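PDB 6DXU: glycosyl hydrolase family 2, TIM barrel domain protein from Parabacteroides merdae ATCC 43184, which probably hydrolyses beta-glucuronides as a family 2 glycoside hydrolase of the human gut microbiome. Local coordinates for residues Ser215-Gly220 / Pro275-Val280. Numbering follows the deposited sequence.
Sequences SNLKEG and PVLWDV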
loop_
_atom_site.group_PDB
_atom_site.type_symbol
_atom_site.label_atom_id
_atom_site.label_comp_id
_atom_site.label_asym_id
_atom_site.label_seq_id
_atom_site.Cartn_x
_atom_site.Cartn_y
_atom_site.Cartn_z
ATOM N N SER D 215 -1.166 -42.345 -36.018
ATOM C CA SER D 215 -0.946 -41.925 -37.400
ATOM C C SER D 215 -2.053 -42.425 -38.326
ATOM O O SER D 215 -2.651 -41.642 -39.075
ATOM C CB SER D 215 0.423 -42.411 -37.877
ATOM O OG SER D 215 1.435 -41.988 -36.975
ATOM N N ASN D 216 -2.371 -43.718 -38.266
ATOM C CA ASN D 216 -3.404 -44.274 -39.142
ATOM C C ASN D 216 -4.823 -44.050 -38.625
ATOM O O ASN D 216 -5.772 -44.531 -39.248
ATOM C CB ASN D 216 -3.152 -45.768 -39.361
ATOM C CG ASN D 216 -3.095 -46.540 -38.060
ATOM O OD1 ASN D 216 -3.669 -46.121 -37.055
ATOM N ND2 ASN D 216 -2.423 -47.687 -38.075
ATOM N N LEU D 217 -4.988 -43.336 -37.511
ATOM C CA LEU D 217 -6.270 -43.012 -36.881
ATOM C C LEU D 217 -7.009 -44.203 -36.276
ATOM O O LEU D 217 -8.186 -44.074 -35.924
ATOM C CB LEU D 217 -7.225 -42.291 -37.836
ATOM C CG LEU D 217 -6.687 -41.143 -38.688
ATOM C CD1 LEU D 217 -7.796 -40.618 -39.585
ATOM C CD2 LEU D 217 -6.125 -40.028 -37.817
ATOM N N LYS D 218 -6.366 -45.350 -36.116
ATOM C CA LYS D 218 -7.053 -46.516 -35.579
ATOM C C LYS D 218 -6.745 -46.727 -34.105
ATOM O O LYS D 218 -7.298 -47.650 -33.497
ATOM C CB LYS D 218 -6.661 -47.782 -36.328
ATOM C CG LYS D 218 -7.628 -48.442 -37.303
ATOM C CD LYS D 218 -8.270 -47.619 -38.392
ATOM C CE LYS D 218 -9.456 -48.436 -38.997
ATOM N NZ LYS D 218 -8.956 -49.787 -39.502
ATOM N N GLU D 219 -5.871 -45.903 -33.524
ATOM C CA GLU D 219 -5.505 -46.008 -32.116
ATOM C C GLU D 219 -5.633 -44.643 -31.452
ATOM O O GLU D 219 -4.988 -43.676 -31.874
ATOM C CB GLU D 219 -4.083 -46.549 -31.970
ATOM C CG GLU D 219 -3.737 -47.082 -30.584
ATOM C CD GLU D 219 -3.188 -48.500 -30.630
ATOM O OE1 GLU D 219 -3.145 -49.163 -29.574
ATOM O OE2 GLU D 219 -2.807 -48.958 -31.728
ATOM N N GLY D 220 -6.467 -44.574 -30.423
ATOM C CA GLY D 220 -6.636 -43.375 -29.610
ATOM C C GLY D 220 -6.076 -43.598 -28.217
ATOM O O GLY D 220 -6.140 -44.709 -27.680
ATOM N N PRO D 275 -11.159 -46.058 -32.487
ATOM C CA PRO D 275 -12.065 -45.103 -31.842
ATOM C C PRO D 275 -12.992 -44.480 -32.872
ATOM O O PRO D 275 -12.654 -44.351 -34.050
ATOM C CB PRO D 275 -11.117 -44.063 -31.231
ATOM C CG PRO D 275 -9.927 -44.088 -32.132
ATOM C CD PRO D 275 -9.782 -45.543 -32.576
ATOM N N VAL D 276 -14.199 -44.137 -32.425
ATOM C CA VAL D 276 -15.109 -43.366 -33.260
ATOM C C VAL D 276 -14.638 -41.919 -33.328
ATOM O O VAL D 276 -14.408 -41.273 -32.295
ATOM C CB VAL D 276 -16.539 -43.465 -32.719
ATOM C CG1 VAL D 276 -17.467 -42.657 -33.588
ATOM C CG2 VAL D 276 -16.974 -44.931 -32.664
ATOM N N LEU D 277 -14.482 -41.402 -34.541
ATOM C CA LEU D 277 -13.876 -40.094 -34.719
ATOM C C LEU D 277 -14.928 -38.992 -34.677
ATOM O O LEU D 277 -16.058 -39.171 -35.135
ATOM C CB LEU D 277 -13.100 -40.022 -36.034
ATOM C CG LEU D 277 -11.977 -41.049 -36.224
ATOM C CD1 LEU D 277 -11.103 -40.675 -37.420
ATOM C CD2 LEU D 277 -11.125 -41.144 -34.962
ATOM N N TRP D 278 -14.540 -37.856 -34.117
ATOM C CA TRP D 278 -15.345 -36.643 -34.174
ATOM C C TRP D 278 -15.115 -35.963 -35.518
ATOM O O TRP D 278 -13.974 -35.824 -35.965
ATOM C CB TRP D 278 -14.959 -35.700 -33.022
ATOM C CG TRP D 278 -15.815 -34.465 -32.878
ATOM C CD1 TRP D 278 -16.901 -34.305 -32.055
ATOM C CD2 TRP D 278 -15.654 -33.221 -33.574
ATOM N NE1 TRP D 278 -17.416 -33.029 -32.193
ATOM C CE2 TRP D 278 -16.674 -32.351 -33.123
ATOM C CE3 TRP D 278 -14.747 -32.757 -34.534
ATOM C CZ2 TRP D 278 -16.812 -31.042 -33.600
ATOM C CZ3 TRP D 278 -14.883 -31.460 -35.006
ATOM C CH2 TRP D 278 -15.905 -30.615 -34.535
ATOM N N ASP D 279 -16.197 -35.540 -36.157
ATOM C CA ASP D 279 -16.158 -34.931 -37.478
ATOM C C ASP D 279 -17.203 -33.824 -37.543
ATOM O O ASP D 279 -18.142 -33.801 -36.749
ATOM C CB ASP D 279 -16.391 -36.002 -38.557
ATOM C CG ASP D 279 -16.612 -35.416 -39.923
ATOM O OD1 ASP D 279 -17.793 -35.374 -40.335
ATOM O OD2 ASP D 279 -15.634 -34.976 -40.570
ATOM N N VAL D 280 -17.023 -32.882 -38.480
ATOM C CA VAL D 280 -17.992 -31.792 -38.584
ATOM C C VAL D 280 -19.319 -32.274 -39.153
ATOM O O VAL D 280 -20.359 -31.659 -38.895
ATOM C CB VAL D 280 -17.437 -30.610 -39.401
ATOM C CG1 VAL D 280 -16.279 -29.923 -38.630
ATOM C CG2 VAL D 280 -16.997 -31.043 -40.792
HETATM O O HOH W 1 -10.508 -45.132 -35.845
#
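P275 lays its pyrrolidine ring against the backbone of residues 217-220, with CD turned to the carbonyl of K218 and CG to the amide of G220. P275 CD lies 3.4 Å from K218 O, and P275 CG is 3.9 Å from G220 N. G220 has no side chain at this point, and a beta carbon there would point toward the ring and come tight against P275 CG, consistent with a glycine at this position. An alanine in place of P275 would remove CG and CD and would probably leave a gap beside the K218 carbonyl and the G220 amide, with the backbone freer to turn. A single water bridges the two segments, donating to L217 O at 2.6 Å and to P275 O at 2.9 Å; no direct hydrogen bond joins the segments.

The contact closes one end of the antiparallel sheet of strands 203-213, 219-229 and 263-273, in the immunoglobulin-like beta-sandwich domain characteristic of family 2 glycoside hydrolases. Residues 215-218 belong to the turn of the beta hairpin joining the first two of these strands, while 275-280 lead out of the third, just beyond the backbone pairing of K218 with N274 and of G220 with I272. Within the turn, N216 OD1 accepts from K218 N at 3.0 Å with a nearly straight N-H (162°), forming an Asx turn; L217 between them takes the positive phi, 68°.

Further along, L277 points toward the turn and meets L217 methyl to methyl, CD1 to CD1 at 4.0 Å, the two side chains crossing at about a right angle. In L277, CG lies anti to the carbonyl carbon (chi1 -58°), and with chi2 extended the CD1 branch reaches L217, while L213 of strand 203-213 packs against both L277 and P275.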